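Local structure of putative peptide binding protein (Ruminococcus gnavus, 3NOH) at residues E37-R40 with E41-K44; S79-E82 with R83-A87; A72-R75 with Y76-L80. The protein is of unknown function but probably binds peptides, its sequence family being grouped with the periplasmic binding proteins. All coordinates share one frame; numbering follows the deposited sequence. Where two conformers were deposited one is given.

Contact 1 (E37-R40 with E41-K44); sequences EDIR and EQLK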
ATOM      1  N   GLU A  37      -1.776   8.013 -13.488  1.00 41.68           N
ATOM      2  CA  GLU A  37      -2.594   6.807 -13.422  1.00 39.61           C
ATOM      3  C   GLU A  37      -1.859   5.513 -13.844  1.00 37.85           C
ATOM      4  O   GLU A  37      -2.035   4.485 -13.210  1.00 37.39           O
ATOM      5  CB  GLU A  37      -3.867   7.002 -14.268  1.00 45.25           C
ATOM      6  CG  GLU A  37      -4.764   5.782 -14.286  1.00 52.97           C
ATOM      7  CD  GLU A  37      -6.150   6.096 -14.840  1.00 64.22           C
ATOM      8  OE1 GLU A  37      -6.274   7.062 -15.620  1.00 62.24           O
ATOM      9  OE2 GLU A  37      -7.107   5.385 -14.464  1.00 69.25           O
ATOM     10  N   ASP A  38      -1.049   5.583 -14.896  1.00 39.90           N
ATOM     11  CA  ASP A  38      -0.264   4.439 -15.369  1.00 42.48           C
ATOM     12  C   ASP A  38       0.698   3.900 -14.312  1.00 38.94           C
ATOM     13  O   ASP A  38       0.834   2.682 -14.179  1.00 38.35           O
ATOM     14  CB  ASP A  38       0.526   4.833 -16.614  1.00 46.35           C
ATOM     15  CG  ASP A  38       1.556   3.756 -17.065  1.00 61.03           C
ATOM     16  OD1 ASP A  38       1.169   2.849 -17.843  1.00 64.33           O
ATOM     17  OD2 ASP A  38       2.759   3.849 -16.669  1.00 67.02           O
ATOM     18  N   ILE A  39       1.355   4.789 -13.545  1.00 37.25           N
ATOM     19  CA  ILE A  39       2.229   4.346 -12.484  1.00 35.13           C
ATOM     20  C   ILE A  39       1.422   3.661 -11.401  1.00 31.54           C
ATOM     21  O   ILE A  39       1.789   2.586 -10.914  1.00 32.99           O
ATOM     22  CB  ILE A  39       3.049   5.511 -11.827  1.00 35.98           C
ATOM     23  CG1 ILE A  39       4.128   5.975 -12.790  1.00 44.18           C
ATOM     24  CG2 ILE A  39       3.686   5.063 -10.529  1.00 34.82           C
ATOM     25  CD1 ILE A  39       5.203   4.932 -13.054  1.00 50.87           C
ATOM     26  N   ARG A  40       0.278   4.256 -11.043  1.00 30.87           N
ATOM     27  CA  ARG A  40      -0.575   3.614 -10.065  1.00 29.46           C
ATOM     28  C   ARG A  40      -1.089   2.245 -10.536  1.00 32.53           C
ATOM     29  O   ARG A  40      -1.144   1.329  -9.731  1.00 28.13           O
ATOM     30  CB  ARG A  40      -1.762   4.495  -9.663  1.00 32.38           C
ATOM     31  CG  ARG A  40      -1.337   5.779  -8.944  1.00 28.68           C
ATOM     32  CD  ARG A  40      -2.519   6.430  -8.144  1.00 27.77           C
ATOM     33  NE  ARG A  40      -3.676   6.658  -9.002  1.00 30.63           N
ATOM     34  CZ  ARG A  40      -3.876   7.732  -9.777  1.00 38.24           C
ATOM     35  NH1 ARG A  40      -2.992   8.736  -9.817  1.00 33.15           N
ATOM     36  NH2 ARG A  40      -4.976   7.806 -10.526  1.00 39.96           N
ATOM     37  N   GLU A  41      -1.443   2.135 -11.809  1.00 35.05           N
ATOM     38  CA  GLU A  41      -1.859   0.843 -12.390  1.00 38.76           C
ATOM     39  C   GLU A  41      -0.691  -0.145 -12.380  1.00 39.22           C
ATOM     40  O   GLU A  41      -0.869  -1.324 -12.064  1.00 37.68           O
ATOM     41  CB  GLU A  41      -2.447   1.023 -13.803  1.00 42.48           C
ATOM     42  CG  GLU A  41      -3.825   1.742 -13.842  1.00 43.45           C
ATOM     43  CD  GLU A  41      -4.886   1.050 -12.945  1.00 50.28           C
ATOM     44  OE1 GLU A  41      -5.053  -0.191 -13.052  1.00 51.08           O
ATOM     45  OE2 GLU A  41      -5.525   1.740 -12.119  1.00 49.35           O
ATOM     46  N   GLN A  42       0.525   0.333 -12.693  1.00 36.88           N
ATOM     47  CA  GLN A  42       1.686  -0.560 -12.619  1.00 36.19           C
ATOM     48  C   GLN A  42       1.863  -1.086 -11.218  1.00 35.49           C
ATOM     49  O   GLN A  42       2.132  -2.280 -11.044  1.00 34.89           O
ATOM     50  CB  GLN A  42       2.970   0.130 -13.056  1.00 36.62           C
ATOM     51  CG  GLN A  42       3.131   0.329 -14.508  1.00 41.16           C
ATOM     52  CD  GLN A  42       4.535   0.797 -14.817  1.00 45.00           C
ATOM     53  OE1 GLN A  42       5.491   0.095 -14.523  1.00 49.16           O
ATOM     54  NE2 GLN A  42       4.663   1.980 -15.403  1.00 48.88           N
ATOM     55  N   LEU A  43       1.718  -0.195 -10.224  1.00 32.55           N
ATOM     56  CA  LEU A  43       1.837  -0.607  -8.802  1.00 29.46           C
ATOM     57  C   LEU A  43       0.780  -1.636  -8.391  1.00 32.04           C
ATOM     58  O   LEU A  43       1.083  -2.586  -7.648  1.00 33.40           O
ATOM     59  CB  LEU A  43       1.833   0.559  -7.808  1.00 28.67           C
ATOM     60  CG  LEU A  43       3.088   1.418  -7.790  1.00 29.28           C
ATOM     61  CD1 LEU A  43       2.825   2.745  -7.061  1.00 27.68           C
ATOM     62  CD2 LEU A  43       4.253   0.584  -7.152  1.00 29.84           C
ATOM     63  N   LYS A  44      -0.462  -1.441  -8.836  1.00 31.41           N
ATOM     64  CA  LYS A  44      -1.475  -2.430  -8.573  1.00 32.42           C
ATOM     65  C   LYS A  44      -1.081  -3.795  -9.119  1.00 37.09           C
ATOM     66  O   LYS A  44      -1.188  -4.808  -8.413  1.00 37.50           O
ATOM     67  CB  LYS A  44      -2.812  -1.988  -9.203  1.00 31.40           C
ATOM     68  CG  LYS A  44      -3.461  -0.818  -8.503  1.00 32.11           C
ATOM     69  CD  LYS A  44      -4.683  -0.347  -9.252  1.00 35.61           C
ATOM     70  CE  LYS A  44      -5.345   0.861  -8.643  1.00 39.99           C
ATOM     71  NZ  LYS A  44      -6.508   1.279  -9.488  1.00 37.44           N
TER

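Contact 2 (S79-E82 with R83-A87); sequences SLCE and RLNDA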
ATOM      1  N   SER A  79       8.129  -7.791   3.239  1.00 28.11           N
ATOM      2  CA  SER A  79       8.471  -8.624   2.082  1.00 28.21           C
ATOM      3  C   SER A  79       8.216  -7.895   0.762  1.00 28.25           C
ATOM      4  O   SER A  79       9.041  -7.965  -0.164  1.00 29.64           O
ATOM      5  CB  SER A  79       7.654  -9.924   2.135  1.00 34.37           C
ATOM      6  OG  SER A  79       8.161 -10.773   3.147  1.00 38.83           O
ATOM      7  N   LEU A  80       7.063  -7.232   0.679  1.00 27.67           N
ATOM      8  CA  LEU A  80       6.677  -6.428  -0.493  1.00 27.88           C
ATOM      9  C   LEU A  80       7.700  -5.326  -0.710  1.00 27.90           C
ATOM     10  O   LEU A  80       8.081  -5.054  -1.849  1.00 27.33           O
ATOM     11  CB  LEU A  80       5.277  -5.831  -0.310  1.00 28.47           C
ATOM     12  CG  LEU A  80       4.797  -4.868  -1.385  1.00 28.51           C
ATOM     13  CD1 LEU A  80       4.713  -5.523  -2.782  1.00 31.22           C
ATOM     14  CD2 LEU A  80       3.399  -4.221  -1.028  1.00 26.04           C
ATOM     15  N   CYS A  81       8.138  -4.714   0.392  1.00 26.89           N
ATOM     16  CA  CYS A  81       9.196  -3.673   0.338  1.00 27.85           C
ATOM     17  C   CYS A  81      10.474  -4.194  -0.322  1.00 27.62           C
ATOM     18  O   CYS A  81      11.099  -3.548  -1.178  1.00 27.77           O
ATOM     19  CB  CYS A  81       9.499  -3.204   1.768  1.00 25.46           C
ATOM     20  SG  CYS A  81      10.484  -1.717   1.808  1.00 28.38           S
ATOM     21  N   GLU A  82      10.903  -5.391   0.078  1.00 27.83           N
ATOM     22  CA  GLU A  82      12.025  -6.028  -0.553  1.00 29.77           C
ATOM     23  C   GLU A  82      11.820  -6.228  -2.085  1.00 28.65           C
ATOM     24  O   GLU A  82      12.719  -5.951  -2.896  1.00 28.90           O
ATOM     25  CB  GLU A  82      12.294  -7.362   0.125  1.00 31.81           C
ATOM     26  CG  GLU A  82      13.528  -8.010  -0.348  1.00 40.04           C
ATOM     27  CD  GLU A  82      13.806  -9.297   0.421  1.00 54.26           C
ATOM     28  OE1 GLU A  82      13.208  -9.493   1.518  1.00 58.11           O
ATOM     29  OE2 GLU A  82      14.610 -10.095  -0.092  1.00 56.03           O
ATOM     30  N   ARG A  83      10.630  -6.679  -2.467  1.00 28.48           N
ATOM     31  CA  ARG A  83      10.378  -6.893  -3.895  0.50 30.70           C
ATOM     32  C   ARG A  83      10.332  -5.555  -4.648  1.00 28.84           C
ATOM     33  O   ARG A  83      10.878  -5.472  -5.760  1.00 32.16           O
ATOM     34  CB  ARG A  83       9.109  -7.724  -4.133  0.50 29.18           C
ATOM     35  CG  ARG A  83       9.202  -9.156  -3.616  0.50 31.90           C
ATOM     36  CD  ARG A  83       7.968 -10.012  -4.035  0.50 32.92           C
ATOM     37  NE  ARG A  83       6.659  -9.446  -3.673  0.50 36.65           N
ATOM     38  CZ  ARG A  83       6.047  -9.625  -2.500  0.50 33.12           C
ATOM     39  NH1 ARG A  83       6.632 -10.334  -1.543  0.50 33.09           N
ATOM     40  NH2 ARG A  83       4.845  -9.106  -2.287  0.50 38.74           N
ATOM     41  N   LEU A  84       9.705  -4.533  -4.060  1.00 29.45           N
ATOM     42  CA  LEU A  84       9.669  -3.224  -4.705  1.00 30.17           C
ATOM     43  C   LEU A  84      11.063  -2.645  -4.863  1.00 30.04           C
ATOM     44  O   LEU A  84      11.407  -2.176  -5.944  1.00 30.30           O
ATOM     45  CB  LEU A  84       8.747  -2.263  -3.943  1.00 28.69           C
ATOM     46  CG  LEU A  84       7.237  -2.505  -4.126  1.00 27.16           C
ATOM     47  CD1 LEU A  84       6.478  -1.738  -2.996  1.00 29.81           C
ATOM     48  CD2 LEU A  84       6.824  -2.110  -5.590  1.00 32.12           C
ATOM     49  N   ASN A  85      11.911  -2.760  -3.827  1.00 27.46           N
ATOM     50  CA  ASN A  85      13.256  -2.219  -3.969  0.50 27.24           C
ATOM     51  C   ASN A  85      14.140  -3.034  -4.888  1.00 29.77           C
ATOM     52  O   ASN A  85      14.998  -2.486  -5.593  1.00 31.56           O
ATOM     53  CB  ASN A  85      13.872  -1.909  -2.610  0.50 26.61           C
ATOM     54  CG  ASN A  85      13.046  -0.899  -1.888  0.50 24.74           C
ATOM     55  OD1 ASN A  85      12.003  -0.466  -2.442  0.50 24.15           O
ATOM     56  ND2 ASN A  85      13.461  -0.514  -0.662  0.50 20.47           N
ATOM     57  N   ASP A  86      13.905  -4.336  -4.960  1.00 31.06           N
ATOM     58  CA  ASP A  86      14.579  -5.159  -5.962  1.00 35.09           C
ATOM     59  C   ASP A  86      14.241  -4.706  -7.395  1.00 37.23           C
ATOM     60  O   ASP A  86      15.063  -4.829  -8.305  1.00 38.98           O
ATOM     61  CB  ASP A  86      14.181  -6.636  -5.781  1.00 38.47           C
ATOM     62  CG  ASP A  86      14.850  -7.288  -4.560  1.00 45.10           C
ATOM     63  OD1 ASP A  86      15.749  -6.671  -3.941  1.00 39.85           O
ATOM     64  OD2 ASP A  86      14.452  -8.417  -4.206  1.00 44.65           O
ATOM     65  N   ALA A  87      13.030  -4.164  -7.558  1.00 35.95           N
ATOM     66  CA  ALA A  87      12.539  -3.680  -8.849  1.00 37.63           C
ATOM     67  C   ALA A  87      12.952  -2.219  -9.116  1.00 40.92           C
ATOM     68  O   ALA A  87      12.594  -1.649 -10.140  1.00 43.02           O
ATOM     69  CB  ALA A  87      11.037  -3.838  -8.926  1.00 37.58           C
TER

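Contact 3 (A72-R75 with Y76-L80); sequences ALIR and YADSL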
ATOM      1  N   ALA A  72       0.790  -9.874  10.915  1.00 26.90           N
ATOM      2  CA  ALA A  72       0.885 -10.585   9.664  1.00 27.60           C
ATOM      3  C   ALA A  72       1.051  -9.606   8.510  1.00 23.54           C
ATOM      4  O   ALA A  72       1.837  -9.883   7.601  1.00 26.68           O
ATOM      5  CB  ALA A  72      -0.336 -11.452   9.412  1.00 28.92           C
ATOM      6  N   LEU A  73       0.306  -8.508   8.528  1.00 24.10           N
ATOM      7  CA  LEU A  73       0.419  -7.496   7.467  1.00 22.01           C
ATOM      8  C   LEU A  73       1.766  -6.762   7.472  1.00 25.41           C
ATOM      9  O   LEU A  73       2.260  -6.382   6.397  1.00 24.21           O
ATOM     10  CB  LEU A  73      -0.746  -6.502   7.454  1.00 20.53           C
ATOM     11  CG  LEU A  73      -0.943  -5.708   6.179  1.00 22.29           C
ATOM     12  CD1 LEU A  73      -1.120  -6.604   4.887  1.00 22.40           C
ATOM     13  CD2 LEU A  73      -2.149  -4.740   6.362  1.00 21.31           C
ATOM     14  N   ILE A  74       2.347  -6.559   8.659  1.00 22.31           N
ATOM     15  CA  ILE A  74       3.684  -5.960   8.690  0.50 23.09           C
ATOM     16  C   ILE A  74       4.682  -6.927   8.029  1.00 24.78           C
ATOM     17  O   ILE A  74       5.522  -6.481   7.240  1.00 23.83           O
ATOM     18  CB  ILE A  74       4.171  -5.579  10.107  0.50 23.02           C
ATOM     19  CG1 ILE A  74       3.227  -4.574  10.758  0.50 23.55           C
ATOM     20  CG2 ILE A  74       5.599  -4.995  10.054  0.50 22.21           C
ATOM     21  CD1 ILE A  74       3.444  -4.505  12.262  0.50 20.48           C
ATOM     22  N   ARG A  75       4.592  -8.233   8.331  1.00 22.80           N
ATOM     23  CA  ARG A  75       5.445  -9.259   7.697  0.50 25.50           C
ATOM     24  C   ARG A  75       5.320  -9.192   6.176  1.00 27.49           C
ATOM     25  O   ARG A  75       6.335  -9.164   5.440  1.00 27.43           O
ATOM     26  CB  ARG A  75       5.063 -10.667   8.154  0.50 29.08           C
ATOM     27  CG  ARG A  75       5.593 -11.096   9.495  0.50 38.02           C
ATOM     28  CD  ARG A  75       5.863 -12.627   9.568  0.50 44.93           C
ATOM     29  NE  ARG A  75       4.844 -13.474   8.945  0.50 47.86           N
ATOM     30  CZ  ARG A  75       3.651 -13.739   9.471  0.50 42.74           C
ATOM     31  NH1 ARG A  75       3.293 -13.204  10.633  0.50 42.75           N
ATOM     32  NH2 ARG A  75       2.806 -14.523   8.825  0.50 43.74           N
ATOM     33  N   TYR A  76       4.069  -9.173   5.702  1.00 26.73           N
ATOM     34  CA  TYR A  76       3.726  -9.066   4.262  1.00 27.86           C
ATOM     35  C   TYR A  76       4.328  -7.775   3.654  1.00 25.68           C
ATOM     36  O   TYR A  76       4.968  -7.818   2.588  1.00 26.16           O
ATOM     37  CB  TYR A  76       2.193  -9.083   4.046  1.00 26.77           C
ATOM     38  CG  TYR A  76       1.802  -8.722   2.643  1.00 28.31           C
ATOM     39  CD1 TYR A  76       1.780  -9.695   1.637  1.00 29.75           C
ATOM     40  CD2 TYR A  76       1.525  -7.400   2.292  1.00 27.60           C
ATOM     41  CE1 TYR A  76       1.474  -9.334   0.275  1.00 34.44           C
ATOM     42  CE2 TYR A  76       1.220  -7.048   0.954  1.00 28.45           C
ATOM     43  CZ  TYR A  76       1.201  -8.017  -0.025  1.00 31.49           C
ATOM     44  OH  TYR A  76       0.893  -7.625  -1.312  1.00 37.47           O
ATOM     45  N   ALA A  77       4.148  -6.668   4.364  1.00 25.98           N
ATOM     46  CA  ALA A  77       4.603  -5.358   3.909  1.00 22.90           C
ATOM     47  C   ALA A  77       6.136  -5.317   3.787  1.00 21.99           C
ATOM     48  O   ALA A  77       6.694  -4.821   2.785  1.00 24.54           O
ATOM     49  CB  ALA A  77       4.093  -4.262   4.868  1.00 20.89           C
ATOM     50  N   ASP A  78       6.808  -5.879   4.772  1.00 22.86           N
ATOM     51  CA  ASP A  78       8.279  -5.884   4.773  1.00 22.59           C
ATOM     52  C   ASP A  78       8.793  -6.675   3.537  1.00 25.02           C
ATOM     53  O   ASP A  78       9.783  -6.309   2.921  1.00 27.02           O
ATOM     54  CB  ASP A  78       8.867  -6.423   6.076  1.00 23.77           C
ATOM     55  CG  ASP A  78       8.710  -5.471   7.280  1.00 25.61           C
ATOM     56  OD1 ASP A  78       8.408  -4.285   7.070  1.00 26.55           O
ATOM     57  OD2 ASP A  78       8.921  -5.962   8.399  1.00 30.17           O
ATOM     58  N   SER A  79       8.129  -7.791   3.239  1.00 28.11           N
ATOM     59  CA  SER A  79       8.471  -8.624   2.082  1.00 28.21           C
ATOM     60  C   SER A  79       8.216  -7.895   0.762  1.00 28.25           C
ATOM     61  O   SER A  79       9.041  -7.965  -0.164  1.00 29.64           O
ATOM     62  CB  SER A  79       7.654  -9.924   2.135  1.00 34.37           C
ATOM     63  OG  SER A  79       8.161 -10.773   3.147  1.00 38.83           O
ATOM     64  N   LEU A  80       7.063  -7.232   0.679  1.00 27.67           N
ATOM     65  CA  LEU A  80       6.677  -6.428  -0.493  1.00 27.88           C
ATOM     66  C   LEU A  80       7.700  -5.326  -0.710  1.00 27.90           C
ATOM     67  O   LEU A  80       8.081  -5.054  -1.849  1.00 27.33           O
ATOM     68  CB  LEU A  80       5.277  -5.831  -0.310  1.00 28.47           C
ATOM     69  CG  LEU A  80       4.797  -4.868  -1.385  1.00 28.51           C
ATOM     70  CD1 LEU A  80       4.713  -5.523  -2.782  1.00 31.22           C
ATOM     71  CD2 LEU A  80       3.399  -4.221  -1.028  1.00 26.04           C
TER
HETATM   72  O   HOH W   1       8.771 -10.146   6.294  1.00 32.21           O

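Contact 1 (E37-R40 with E41-K44)
Asp-38 and Gln-42, one helical turn apart, are joined by a side-chain hydrogen bond from NE2 of Gln-42 to OD2 of Asp-38, 3.0 Å long with an N-H...O angle of 156°. The donor meets OD2 on its syn side but 35° out of the carboxylate plane, whereas the acceptor lies close to the amide plane of Gln-42. CG of Asp-38 stands anti to the backbone N (chi1 171°), which swings the carboxylate toward the following turn. The same NE2 also passes 3.8 Å from CD1 of Ile-39, and OE1 of Gln-42 accepts from the backbone N of Arg-55, so the amide is held at both ends.

Beneath these side chains runs regular i to i+4 bonding of helix 37-47, from Glu-41 N to Glu-37 O through Lys-44 N to Arg-40 O. This helix follows the antiparallel strand 22-27 of the mixed five-stranded sheet. Its more apolar side brings CG2 of Ile-39 to 4.3 Å from CD1 of Leu-43, and Leu-43 continues onto Met-27 of that strand.

On another flank, Lys-44 NZ reaches back to Glu-41 OE2 in a 2.8 Å salt bridge. Lys-44 NZ is shared with Asp-129, whose other carboxylate oxygen receives Arg-40 NE; NH1 of Arg-40 donates to Leu-34 O. The lysine probably offsets the repulsion between Glu-37 OE2 and Glu-41 OE2, 4.6 Å apart.

Contact 2 (S79-E82 with R83-A87)
Leu-80 meets two residues of the next turn, Arg-83 and Leu-84, at different angles. The arginine side chain stands roughly perpendicular to that of Leu-80: NH2 comes within 3.6 Å of CD1 of Leu-80, while CA of Leu-80 sits against the margin of one guanidinium face. The bend at chi3 (-54°) turns the end of Arg-83 back along the helix, where NH1 also passes 3.8 Å from CB of Ser-79. These are van der Waals approaches, and Arg-83 was modelled in two conformers, so they describe one of its positions.

Leu-84 slants across Leu-80 instead, its CD1 lying 3.9 Å from CG of Leu-80. The backbones beneath are tied by the bond from Leu-84 N to Leu-80 O, 2.8 Å long with an N-H...O angle of 164°. Leu-84 also packs on Leu-43 and Phe-46 of helix 37-47 and on Val-91; shortening this residue to an alanine is likely to open a gap between the two helices and take from Leu-80 CG the methyl that lies against it.

Glu-82 and Asp-86 extend together in one direction, but their carboxylate planes are 88° apart. OE2 of Glu-82 and OD2 of Asp-86 approach to 4.4 Å, a like-charge pair whose mutual repulsion is probably softened by solvent, since both residues are exposed. At Asn-85, in the conformer described, CG lies 3.4 Å from Cys-81 O, and the polar end turns to the next strand, OD1 accepting from Val-91 N.

In that conformer Asn-85 links the C-terminal end of helix 71-86 directly to strand 90-96, within the beta-alpha-beta unit formed by strand 61-67, this helix and strand 90-96.

Contact 3 (A72-R75 with Y76-L80)
Arg-75 O receives two hydrogen bonds: one from the backbone N of Ser-79, 3.2 Å long, and one from a water that donates at 2.8 Å. The same water is also hydrogen-bonded to Ser-79 OG at 3.3 Å, and so bridges the carbonyl to the hydroxyl one turn later. CB of Ser-79 lies 3.6 Å from this carbonyl oxygen.

On the inward side, Leu-73 and Tyr-76 run alongside one another in one direction, with CD1 of Leu-73 3.8 Å from CD2 of the ring. Both have CG anti to the backbone N (chi1 -162° and 169°), which carries the methyl and the ring out in a common direction. The backbone bond from Ala-77 N to Leu-73 O, 2.8 Å, fixes the turn between them, and CB of Ala-77 sits against that same oxygen.

Helix 71-86 here is the connecting helix of the beta-alpha-beta unit that leads from strand 61-67 to strand 90-96. Leu-73, Tyr-76 and Ala-77 all rest on Leu-114 of strand 112-116, and Tyr-76 additionally touches Val-47 at the end of helix 37-47.

Farther round, in the conformer described, CG2 of Ile-74 lies 3.8 Å from OD2 of Asp-78. Arg-75, one of whose two conformers is described, sends NH1 to Ala-17 O, and its NH2 lies against a sulfate, probably from the crystallisation liquor, in a contact too close to be relied on in detail.

Overall arrangement
Contacts 2 and 3 are successive turns of helix 71-86: they share Ser-79 and Leu-80, and their centres are 11 Å apart. In the conformer described, the guanidinium of Arg-83 passes from contact 2 toward the ring of contact 3, its NH2 4.2 Å from CE1 of Tyr-76. Contact 1 lies on helix 37-47, with its centre 16 Å from that of contact 2; the two meet where CD2 of Leu-43 packs 4.0 Å from CD2 of Leu-84. Contacts 1 and 3 do not touch, their nearest atoms being about 7 Å apart and their centres 20 Å apart. A sulfate, probably from the crystallisation liquor, lies by Arg-75 at the contact 3 end; it establishes no ligand site.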